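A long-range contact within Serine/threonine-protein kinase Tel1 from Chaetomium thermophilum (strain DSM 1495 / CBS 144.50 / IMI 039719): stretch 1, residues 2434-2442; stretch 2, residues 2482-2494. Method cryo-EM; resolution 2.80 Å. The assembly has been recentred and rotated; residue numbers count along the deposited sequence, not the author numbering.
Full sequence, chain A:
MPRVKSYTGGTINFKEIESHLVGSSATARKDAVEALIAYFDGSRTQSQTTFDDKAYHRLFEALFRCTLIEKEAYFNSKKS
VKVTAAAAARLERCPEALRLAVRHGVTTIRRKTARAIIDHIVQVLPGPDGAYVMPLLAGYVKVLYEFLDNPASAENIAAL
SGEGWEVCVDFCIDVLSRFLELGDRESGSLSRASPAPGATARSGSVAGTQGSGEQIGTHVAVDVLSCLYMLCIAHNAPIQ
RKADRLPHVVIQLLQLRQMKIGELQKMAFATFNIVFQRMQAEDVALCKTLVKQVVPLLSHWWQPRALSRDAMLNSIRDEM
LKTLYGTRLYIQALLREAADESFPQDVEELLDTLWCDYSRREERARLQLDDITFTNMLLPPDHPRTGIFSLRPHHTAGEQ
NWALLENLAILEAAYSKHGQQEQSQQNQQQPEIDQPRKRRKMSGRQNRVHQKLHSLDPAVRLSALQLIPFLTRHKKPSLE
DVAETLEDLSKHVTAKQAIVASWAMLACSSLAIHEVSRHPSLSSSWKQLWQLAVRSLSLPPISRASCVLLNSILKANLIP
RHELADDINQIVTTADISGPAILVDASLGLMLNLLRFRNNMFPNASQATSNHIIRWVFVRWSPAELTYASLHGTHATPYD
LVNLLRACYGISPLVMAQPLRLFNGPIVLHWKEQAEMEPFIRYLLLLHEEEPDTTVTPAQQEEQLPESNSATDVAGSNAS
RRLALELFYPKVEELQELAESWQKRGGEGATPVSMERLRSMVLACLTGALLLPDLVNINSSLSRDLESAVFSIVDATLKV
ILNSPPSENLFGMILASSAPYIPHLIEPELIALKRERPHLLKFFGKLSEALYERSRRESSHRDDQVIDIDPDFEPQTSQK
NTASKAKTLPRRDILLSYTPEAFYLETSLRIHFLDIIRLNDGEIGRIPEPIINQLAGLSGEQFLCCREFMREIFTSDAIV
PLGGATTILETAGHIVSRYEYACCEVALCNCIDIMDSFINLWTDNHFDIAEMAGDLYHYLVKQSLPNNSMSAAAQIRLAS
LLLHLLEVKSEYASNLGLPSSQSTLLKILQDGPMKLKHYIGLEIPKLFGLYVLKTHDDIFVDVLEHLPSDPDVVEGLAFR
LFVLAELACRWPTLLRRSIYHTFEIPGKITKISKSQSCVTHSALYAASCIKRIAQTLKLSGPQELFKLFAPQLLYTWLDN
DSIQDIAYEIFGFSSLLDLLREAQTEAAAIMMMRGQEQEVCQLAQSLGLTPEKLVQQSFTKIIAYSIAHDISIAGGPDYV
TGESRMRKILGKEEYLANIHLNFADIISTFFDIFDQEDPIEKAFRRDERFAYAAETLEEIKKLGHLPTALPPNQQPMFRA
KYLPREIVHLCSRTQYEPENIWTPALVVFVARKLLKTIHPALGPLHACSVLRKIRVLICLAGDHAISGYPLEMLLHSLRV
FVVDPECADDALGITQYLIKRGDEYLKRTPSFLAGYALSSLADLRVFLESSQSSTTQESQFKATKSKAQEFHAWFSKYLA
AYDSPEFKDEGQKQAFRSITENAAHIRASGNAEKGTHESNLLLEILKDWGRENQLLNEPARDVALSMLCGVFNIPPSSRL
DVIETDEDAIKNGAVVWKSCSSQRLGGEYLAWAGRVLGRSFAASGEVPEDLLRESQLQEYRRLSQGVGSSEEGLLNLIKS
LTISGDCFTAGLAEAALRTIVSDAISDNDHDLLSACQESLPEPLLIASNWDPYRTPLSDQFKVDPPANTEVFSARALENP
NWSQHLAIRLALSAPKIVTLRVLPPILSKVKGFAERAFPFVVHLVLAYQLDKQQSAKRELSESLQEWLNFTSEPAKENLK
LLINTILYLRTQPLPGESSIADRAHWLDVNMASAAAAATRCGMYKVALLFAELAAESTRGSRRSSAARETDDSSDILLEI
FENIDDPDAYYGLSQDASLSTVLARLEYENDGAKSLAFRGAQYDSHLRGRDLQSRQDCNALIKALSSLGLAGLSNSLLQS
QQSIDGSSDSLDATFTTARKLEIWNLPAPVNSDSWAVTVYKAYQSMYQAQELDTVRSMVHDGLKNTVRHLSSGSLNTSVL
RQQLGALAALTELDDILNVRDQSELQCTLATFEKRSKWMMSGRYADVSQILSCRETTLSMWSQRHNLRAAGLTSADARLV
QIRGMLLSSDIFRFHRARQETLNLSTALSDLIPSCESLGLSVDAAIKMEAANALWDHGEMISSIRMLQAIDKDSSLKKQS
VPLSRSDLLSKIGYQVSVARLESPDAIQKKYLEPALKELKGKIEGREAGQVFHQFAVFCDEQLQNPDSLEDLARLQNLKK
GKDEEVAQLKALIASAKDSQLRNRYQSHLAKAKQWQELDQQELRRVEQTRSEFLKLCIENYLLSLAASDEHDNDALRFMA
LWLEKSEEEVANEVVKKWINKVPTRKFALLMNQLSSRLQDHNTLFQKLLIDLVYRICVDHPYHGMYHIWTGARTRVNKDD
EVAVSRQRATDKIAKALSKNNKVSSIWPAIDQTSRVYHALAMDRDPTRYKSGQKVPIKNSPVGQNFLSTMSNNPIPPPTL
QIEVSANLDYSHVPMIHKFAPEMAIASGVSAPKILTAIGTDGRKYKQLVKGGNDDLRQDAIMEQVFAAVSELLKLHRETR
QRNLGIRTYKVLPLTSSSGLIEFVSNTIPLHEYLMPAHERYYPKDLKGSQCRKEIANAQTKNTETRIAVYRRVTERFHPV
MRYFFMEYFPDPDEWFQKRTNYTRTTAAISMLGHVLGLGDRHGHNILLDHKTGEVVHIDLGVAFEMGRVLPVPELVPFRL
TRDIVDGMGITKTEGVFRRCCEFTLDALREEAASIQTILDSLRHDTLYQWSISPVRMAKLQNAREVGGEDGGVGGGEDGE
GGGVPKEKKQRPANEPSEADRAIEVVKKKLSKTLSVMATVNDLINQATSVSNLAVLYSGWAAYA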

ATOM      1  N   LEU A2434     -35.167  23.423   3.217  1.00 32.77           N
ATOM      2  CA  LEU A2434     -35.738  24.453   2.365  1.00 32.77           C
ATOM      3  C   LEU A2434     -36.828  25.228   3.080  1.00 32.77           C
ATOM      4  O   LEU A2434     -36.870  26.454   2.999  1.00 32.77           O
ATOM      5  CB  LEU A2434     -36.289  23.827   1.090  1.00 32.77           C
ATOM      6  CG  LEU A2434     -35.250  23.319   0.103  1.00 32.77           C
ATOM      7  CD1 LEU A2434     -35.923  22.593  -1.022  1.00 32.77           C
ATOM      8  CD2 LEU A2434     -34.445  24.469  -0.423  1.00 32.77           C
ATOM      9  N   SER A2435     -37.719  24.535   3.774  1.00 36.21           N
ATOM     10  CA  SER A2435     -38.805  25.183   4.487  1.00 36.21           C
ATOM     11  C   SER A2435     -38.349  25.857   5.768  1.00 36.21           C
ATOM     12  O   SER A2435     -39.160  26.505   6.430  1.00 36.21           O
ATOM     13  CB  SER A2435     -39.903  24.168   4.799  1.00 36.21           C
ATOM     14  OG  SER A2435     -39.422  23.141   5.641  1.00 36.21           O
ATOM     15  N   SER A2436     -37.089  25.712   6.140  1.00 36.44           N
ATOM     16  CA  SER A2436     -36.553  26.404   7.300  1.00 36.44           C
ATOM     17  C   SER A2436     -35.988  27.769   6.958  1.00 36.44           C
ATOM     18  O   SER A2436     -35.762  28.573   7.865  1.00 36.44           O
ATOM     19  CB  SER A2436     -35.469  25.551   7.956  1.00 36.44           C
ATOM     20  OG  SER A2436     -34.563  26.346   8.685  1.00 36.44           O
ATOM     21  N   ARG A2437     -35.752  28.047   5.681  1.00 35.07           N
ATOM     22  CA  ARG A2437     -35.211  29.318   5.233  1.00 35.07           C
ATOM     23  C   ARG A2437     -36.270  30.216   4.619  1.00 35.07           C
ATOM     24  O   ARG A2437     -35.933  31.261   4.065  1.00 35.07           O
ATOM     25  CB  ARG A2437     -34.090  29.087   4.226  1.00 35.07           C
ATOM     26  CG  ARG A2437     -32.937  28.294   4.760  1.00 35.07           C
ATOM     27  CD  ARG A2437     -32.123  29.121   5.716  1.00 35.07           C
ATOM     28  NE  ARG A2437     -31.711  30.376   5.103  1.00 35.07           N
ATOM     29  CZ  ARG A2437     -30.480  30.638   4.688  1.00 35.07           C
ATOM     30  NH1 ARG A2437     -29.522  29.738   4.830  1.00 35.07           N
ATOM     31  NH2 ARG A2437     -30.205  31.807   4.140  1.00 35.07           N
ATOM     32  N   LEU A2438     -37.535  29.830   4.696  1.00 38.69           N
ATOM     33  CA  LEU A2438     -38.596  30.629   4.111  1.00 38.69           C
ATOM     34  C   LEU A2438     -38.798  31.905   4.905  1.00 38.69           C
ATOM     35  O   LEU A2438     -38.820  31.890   6.135  1.00 38.69           O
ATOM     36  CB  LEU A2438     -39.898  29.842   4.076  1.00 38.69           C
ATOM     37  CG  LEU A2438     -39.975  28.695   3.091  1.00 38.69           C
ATOM     38  CD1 LEU A2438     -41.294  28.000   3.227  1.00 38.69           C
ATOM     39  CD2 LEU A2438     -39.813  29.233   1.706  1.00 38.69           C
ATOM     40  N   GLN A2439     -38.941  33.015   4.188  1.00 46.81           N
ATOM     41  CA  GLN A2439     -39.270  34.299   4.781  1.00 46.81           C
ATOM     42  C   GLN A2439     -39.970  35.135   3.729  1.00 46.81           C
ATOM     43  O   GLN A2439     -39.887  34.855   2.534  1.00 46.81           O
ATOM     44  CB  GLN A2439     -38.031  35.015   5.306  1.00 46.81           C
ATOM     45  CG  GLN A2439     -37.655  34.600   6.699  1.00 46.81           C
ATOM     46  CD  GLN A2439     -36.389  35.235   7.159  1.00 46.81           C
ATOM     47  OE1 GLN A2439     -35.785  36.023   6.440  1.00 46.81           O
ATOM     48  NE2 GLN A2439     -35.969  34.901   8.367  1.00 46.81           N
ATOM     49  N   ASP A2440     -40.677  36.157   4.177  1.00 52.63           N
ATOM     50  CA  ASP A2440     -41.363  37.065   3.267  1.00 52.63           C
ATOM     51  C   ASP A2440     -40.573  38.370   3.260  1.00 52.63           C
ATOM     52  O   ASP A2440     -40.806  39.264   4.072  1.00 52.63           O
ATOM     53  CB  ASP A2440     -42.809  37.270   3.670  1.00 52.63           C
ATOM     54  CG  ASP A2440     -42.969  37.465   5.146  1.00 52.63           C
ATOM     55  OD1 ASP A2440     -42.085  37.011   5.897  1.00 52.63           O
ATOM     56  OD2 ASP A2440     -43.978  38.069   5.559  1.00 52.63           O
ATOM     57  N   HIS A2441     -39.626  38.464   2.330  1.00 57.55           N
ATOM     58  CA  HIS A2441     -38.729  39.600   2.258  1.00 57.55           C
ATOM     59  C   HIS A2441     -38.702  40.286   0.905  1.00 57.55           C
ATOM     60  O   HIS A2441     -38.068  41.340   0.791  1.00 57.55           O
ATOM     61  CB  HIS A2441     -37.301  39.177   2.622  1.00 57.55           C
ATOM     62  CG  HIS A2441     -37.064  39.075   4.092  1.00 57.55           C
ATOM     63  ND1 HIS A2441     -38.027  39.399   5.022  1.00 57.55           N
ATOM     64  CD2 HIS A2441     -35.975  38.693   4.796  1.00 57.55           C
ATOM     65  CE1 HIS A2441     -37.541  39.220   6.236  1.00 57.55           C
ATOM     66  NE2 HIS A2441     -36.298  38.791   6.127  1.00 57.55           N
ATOM     67  N   ASN A2442     -39.353  39.733  -0.113  1.00 56.07           N
ATOM     68  CA  ASN A2442     -39.418  40.294  -1.458  1.00 56.07           C
ATOM     69  C   ASN A2442     -38.066  40.321  -2.158  1.00 56.07           C
ATOM     70  O   ASN A2442     -37.939  40.948  -3.215  1.00 56.07           O
ATOM     71  CB  ASN A2442     -40.018  41.702  -1.457  1.00 56.07           C
ATOM     72  CG  ASN A2442     -40.844  41.975  -2.684  1.00 56.07           C
ATOM     73  OD1 ASN A2442     -41.544  41.096  -3.178  1.00 56.07           O
ATOM     74  ND2 ASN A2442     -40.765  43.196  -3.191  1.00 56.07           N
ATOM     75  N   VAL A2482     -37.176  35.484  13.937  1.00 48.04           N
ATOM     76  CA  VAL A2482     -37.436  35.278  12.522  1.00 48.04           C
ATOM     77  C   VAL A2482     -38.457  34.175  12.320  1.00 48.04           C
ATOM     78  O   VAL A2482     -38.629  33.682  11.214  1.00 48.04           O
ATOM     79  CB  VAL A2482     -36.148  34.955  11.768  1.00 48.04           C
ATOM     80  CG1 VAL A2482     -35.224  36.146  11.791  1.00 48.04           C
ATOM     81  CG2 VAL A2482     -35.472  33.751  12.378  1.00 48.04           C
ATOM     82  N   ALA A2483     -39.139  33.788  13.394  1.00 47.34           N
ATOM     83  CA  ALA A2483     -40.172  32.771  13.276  1.00 47.34           C
ATOM     84  C   ALA A2483     -41.468  33.338  12.722  1.00 47.34           C
ATOM     85  O   ALA A2483     -42.241  32.611  12.089  1.00 47.34           O
ATOM     86  CB  ALA A2483     -40.423  32.120  14.630  1.00 47.34           C
ATOM     87  N   VAL A2484     -41.717  34.628  12.929  1.00 49.11           N
ATOM     88  CA  VAL A2484     -42.945  35.224  12.424  1.00 49.11           C
ATOM     89  C   VAL A2484     -42.898  35.331  10.907  1.00 49.11           C
ATOM     90  O   VAL A2484     -43.899  35.086  10.223  1.00 49.11           O
ATOM     91  CB  VAL A2484     -43.179  36.590  13.086  1.00 49.11           C
ATOM     92  CG1 VAL A2484     -44.561  37.103  12.753  1.00 49.11           C
ATOM     93  CG2 VAL A2484     -43.001  36.474  14.575  1.00 49.11           C
ATOM     94  N   SER A2485     -41.735  35.674  10.353  1.00 47.63           N
ATOM     95  CA  SER A2485     -41.614  35.761   8.903  1.00 47.63           C
ATOM     96  C   SER A2485     -41.743  34.390   8.258  1.00 47.63           C
ATOM     97  O   SER A2485     -42.407  34.241   7.226  1.00 47.63           O
ATOM     98  CB  SER A2485     -40.284  36.400   8.535  1.00 47.63           C
ATOM     99  OG  SER A2485     -39.897  37.334   9.517  1.00 47.63           O
ATOM    100  N   ARG A2486     -41.101  33.382   8.844  1.00 42.22           N
ATOM    101  CA  ARG A2486     -41.234  32.022   8.345  1.00 42.22           C
ATOM    102  C   ARG A2486     -42.682  31.567   8.378  1.00 42.22           C
ATOM    103  O   ARG A2486     -43.175  30.967   7.415  1.00 42.22           O
ATOM    104  CB  ARG A2486     -40.357  31.083   9.165  1.00 42.22           C
ATOM    105  CG  ARG A2486     -40.323  29.673   8.651  1.00 42.22           C
ATOM    106  CD  ARG A2486     -39.621  28.746   9.608  1.00 42.22           C
ATOM    107  NE  ARG A2486     -38.259  29.171   9.887  1.00 42.22           N
ATOM    108  CZ  ARG A2486     -37.826  29.552  11.080  1.00 42.22           C
ATOM    109  NH1 ARG A2486     -38.649  29.554  12.114  1.00 42.22           N
ATOM    110  NH2 ARG A2486     -36.569  29.921  11.242  1.00 42.22           N
ATOM    111  N   GLN A2487     -43.383  31.845   9.480  1.00 43.81           N
ATOM    112  CA  GLN A2487     -44.787  31.469   9.578  1.00 43.81           C
ATOM    113  C   GLN A2487     -45.625  32.179   8.525  1.00 43.81           C
ATOM    114  O   GLN A2487     -46.512  31.570   7.918  1.00 43.81           O
ATOM    115  CB  GLN A2487     -45.304  31.767  10.984  1.00 43.81           C
ATOM    116  CG  GLN A2487     -46.625  32.508  11.043  1.00 43.81           C
ATOM    117  CD  GLN A2487     -47.812  31.619  10.796  1.00 43.81           C
ATOM    118  OE1 GLN A2487     -48.575  31.829   9.860  1.00 43.81           O
ATOM    119  NE2 GLN A2487     -47.987  30.623  11.651  1.00 43.81           N
ATOM    120  N   ARG A2488     -45.335  33.453   8.260  1.00 47.72           N
ATOM    121  CA  ARG A2488     -46.109  34.187   7.265  1.00 47.72           C
ATOM    122  C   ARG A2488     -45.873  33.648   5.862  1.00 47.72           C
ATOM    123  O   ARG A2488     -46.822  33.494   5.079  1.00 47.72           O
ATOM    124  CB  ARG A2488     -45.764  35.668   7.334  1.00 47.72           C
ATOM    125  CG  ARG A2488     -46.328  36.365   8.548  1.00 47.72           C
ATOM    126  CD  ARG A2488     -46.100  37.859   8.472  1.00 47.72           C
ATOM    127  NE  ARG A2488     -44.682  38.194   8.519  1.00 47.72           N
ATOM    128  CZ  ARG A2488     -44.196  39.404   8.278  1.00 47.72           C
ATOM    129  NH1 ARG A2488     -45.018  40.395   7.966  1.00 47.72           N
ATOM    130  NH2 ARG A2488     -42.892  39.624   8.339  1.00 47.72           N
ATOM    131  N   ALA A2489     -44.619  33.354   5.522  1.00 44.47           N
ATOM    132  CA  ALA A2489     -44.321  32.828   4.196  1.00 44.47           C
ATOM    133  C   ALA A2489     -44.949  31.460   3.990  1.00 44.47           C
ATOM    134  O   ALA A2489     -45.535  31.186   2.933  1.00 44.47           O
ATOM    135  CB  ALA A2489     -42.816  32.760   3.984  1.00 44.47           C
ATOM    136  N   THR A2490     -44.840  30.582   4.985  1.00 41.88           N
ATOM    137  CA  THR A2490     -45.465  29.276   4.846  1.00 41.88           C
ATOM    138  C   THR A2490     -46.980  29.392   4.781  1.00 41.88           C
ATOM    139  O   THR A2490     -47.627  28.603   4.089  1.00 41.88           O
ATOM    140  CB  THR A2490     -45.037  28.367   5.988  1.00 41.88           C
ATOM    141  OG1 THR A2490     -43.653  28.583   6.264  1.00 41.88           O
ATOM    142  CG2 THR A2490     -45.214  26.934   5.595  1.00 41.88           C
ATOM    143  N   ASP A2491     -47.562  30.387   5.451  1.00 47.29           N
ATOM    144  CA  ASP A2491     -49.001  30.593   5.349  1.00 47.29           C
ATOM    145  C   ASP A2491     -49.401  31.022   3.945  1.00 47.29           C
ATOM    146  O   ASP A2491     -50.433  30.581   3.429  1.00 47.29           O
ATOM    147  CB  ASP A2491     -49.451  31.627   6.371  1.00 47.29           C
ATOM    148  CG  ASP A2491     -50.635  31.164   7.181  1.00 47.29           C
ATOM    149  OD1 ASP A2491     -51.244  30.142   6.813  1.00 47.29           O
ATOM    150  OD2 ASP A2491     -50.955  31.820   8.194  1.00 47.29           O
ATOM    151  N   LYS A2492     -48.604  31.883   3.312  1.00 47.96           N
ATOM    152  CA  LYS A2492     -48.902  32.258   1.930  1.00 47.96           C
ATOM    153  C   LYS A2492     -48.806  31.058   0.998  1.00 47.96           C
ATOM    154  O   LYS A2492     -49.650  30.884   0.109  1.00 47.96           O
ATOM    155  CB  LYS A2492     -47.963  33.364   1.462  1.00 47.96           C
ATOM    156  CG  LYS A2492     -48.071  34.632   2.271  1.00 47.96           C
ATOM    157  CD  LYS A2492     -47.002  35.621   1.886  1.00 47.96           C
ATOM    158  CE  LYS A2492     -46.847  36.681   2.955  1.00 47.96           C
ATOM    159  NZ  LYS A2492     -45.823  37.691   2.587  1.00 47.96           N
ATOM    160  N   ILE A2493     -47.789  30.213   1.186  1.00 42.74           N
ATOM    161  CA  ILE A2493     -47.667  29.020   0.349  1.00 42.74           C
ATOM    162  C   ILE A2493     -48.843  28.080   0.575  1.00 42.74           C
ATOM    163  O   ILE A2493     -49.325  27.440  -0.360  1.00 42.74           O
ATOM    164  CB  ILE A2493     -46.328  28.306   0.596  1.00 42.74           C
ATOM    165  CG1 ILE A2493     -45.169  29.153   0.109  1.00 42.74           C
ATOM    166  CG2 ILE A2493     -46.285  26.983  -0.130  1.00 42.74           C
ATOM    167  CD1 ILE A2493     -43.861  28.451   0.218  1.00 42.74           C
ATOM    168  N   ALA A2494     -49.326  27.979   1.816  1.00 46.07           N
ATOM    169  CA  ALA A2494     -50.475  27.119   2.087  1.00 46.07           C
ATOM    170  C   ALA A2494     -51.737  27.650   1.421  1.00 46.07           C
ATOM    171  O   ALA A2494     -52.520  26.881   0.844  1.00 46.07           O
ATOM    172  CB  ALA A2494     -50.683  26.988   3.589  1.00 46.07           C
TER

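An irregular segment lies against one side of a helix here, held by a small apolar core, a single hydrogen bond from an arginine to a backbone carbonyl, and an aspartate that meets two basic side chains. Residues 2483-2494 form the helix, whereas the first stretch opens with a type I beta turn from Leu-2434 to Arg-2437 and then runs on without regular structure. Measured between CA atoms, the stretches come nearest where the CA of Gln-2439 lies 4.7 Å from the CA of Arg-2486, and the CA of Asp-2440 lies 5.3 Å from the CA of Ala-2489. The closeness of the second pair suits alanine, whose methyl group occupies little space: the CB of Ala-2489 sits 3.7 Å from the backbone C of Gln-2439.

Leu-2438 supplies most of the apolar packing. It points toward the helix, its CB 4.1 Å from the CB of Ala-2489 and its CD1 4.0 Å from the CD1 of Ile-2493, so that it meets residues four apart, about one helical turn. The CD1 of Leu-2438 also lies 3.9 Å from OG1 of Thr-2490, a hydroxyl that can tolerate an apolar neighbour because it donates to the carbonyl O of Arg-2486 within its own helix, at 2.7 Å.

Arg-2486 reaches back to the turn. The NE of Arg-2486 donates to the O of Ser-2436 at 3.3 Å with an angle of 159°, and the acceptor lies near the guanidinium plane, where an N-H can point at it. A long side chain suits this place, since CA-to-CB runs sideways and the chain must extend to bring NE to the turn. The CA of Arg-2486 also makes a C-H...O contact with the O of Leu-2438, at 3.3 Å.

Asp-2440 points toward the helix and provides the charged part of the contact. The OD2 of Asp-2440 forms salt bridges with NE of Arg-2488 at 3.0 Å and with NZ of Lys-2492 at 3.5 Å, two bases again one turn apart. The arginine pairing is electrostatic alone: the oxygen lies over a guanidinium face, and no N-H points at it. Asp-2440 OD1 is less favourably placed, 3.1 Å from the O of Ser-2485; both are acceptors, so no hydrogen bond joins them.

Gln-2439 directs its CB away overall, yet its extended side chain follows the start of the second stretch. The methylene Gln-2439 CG packs 3.7 Å from CB of Ser-2485, while the amide Gln-2439 NE2 merely touches CB of Val-2482 at 3.4 Å, with no hydrogen bond between them.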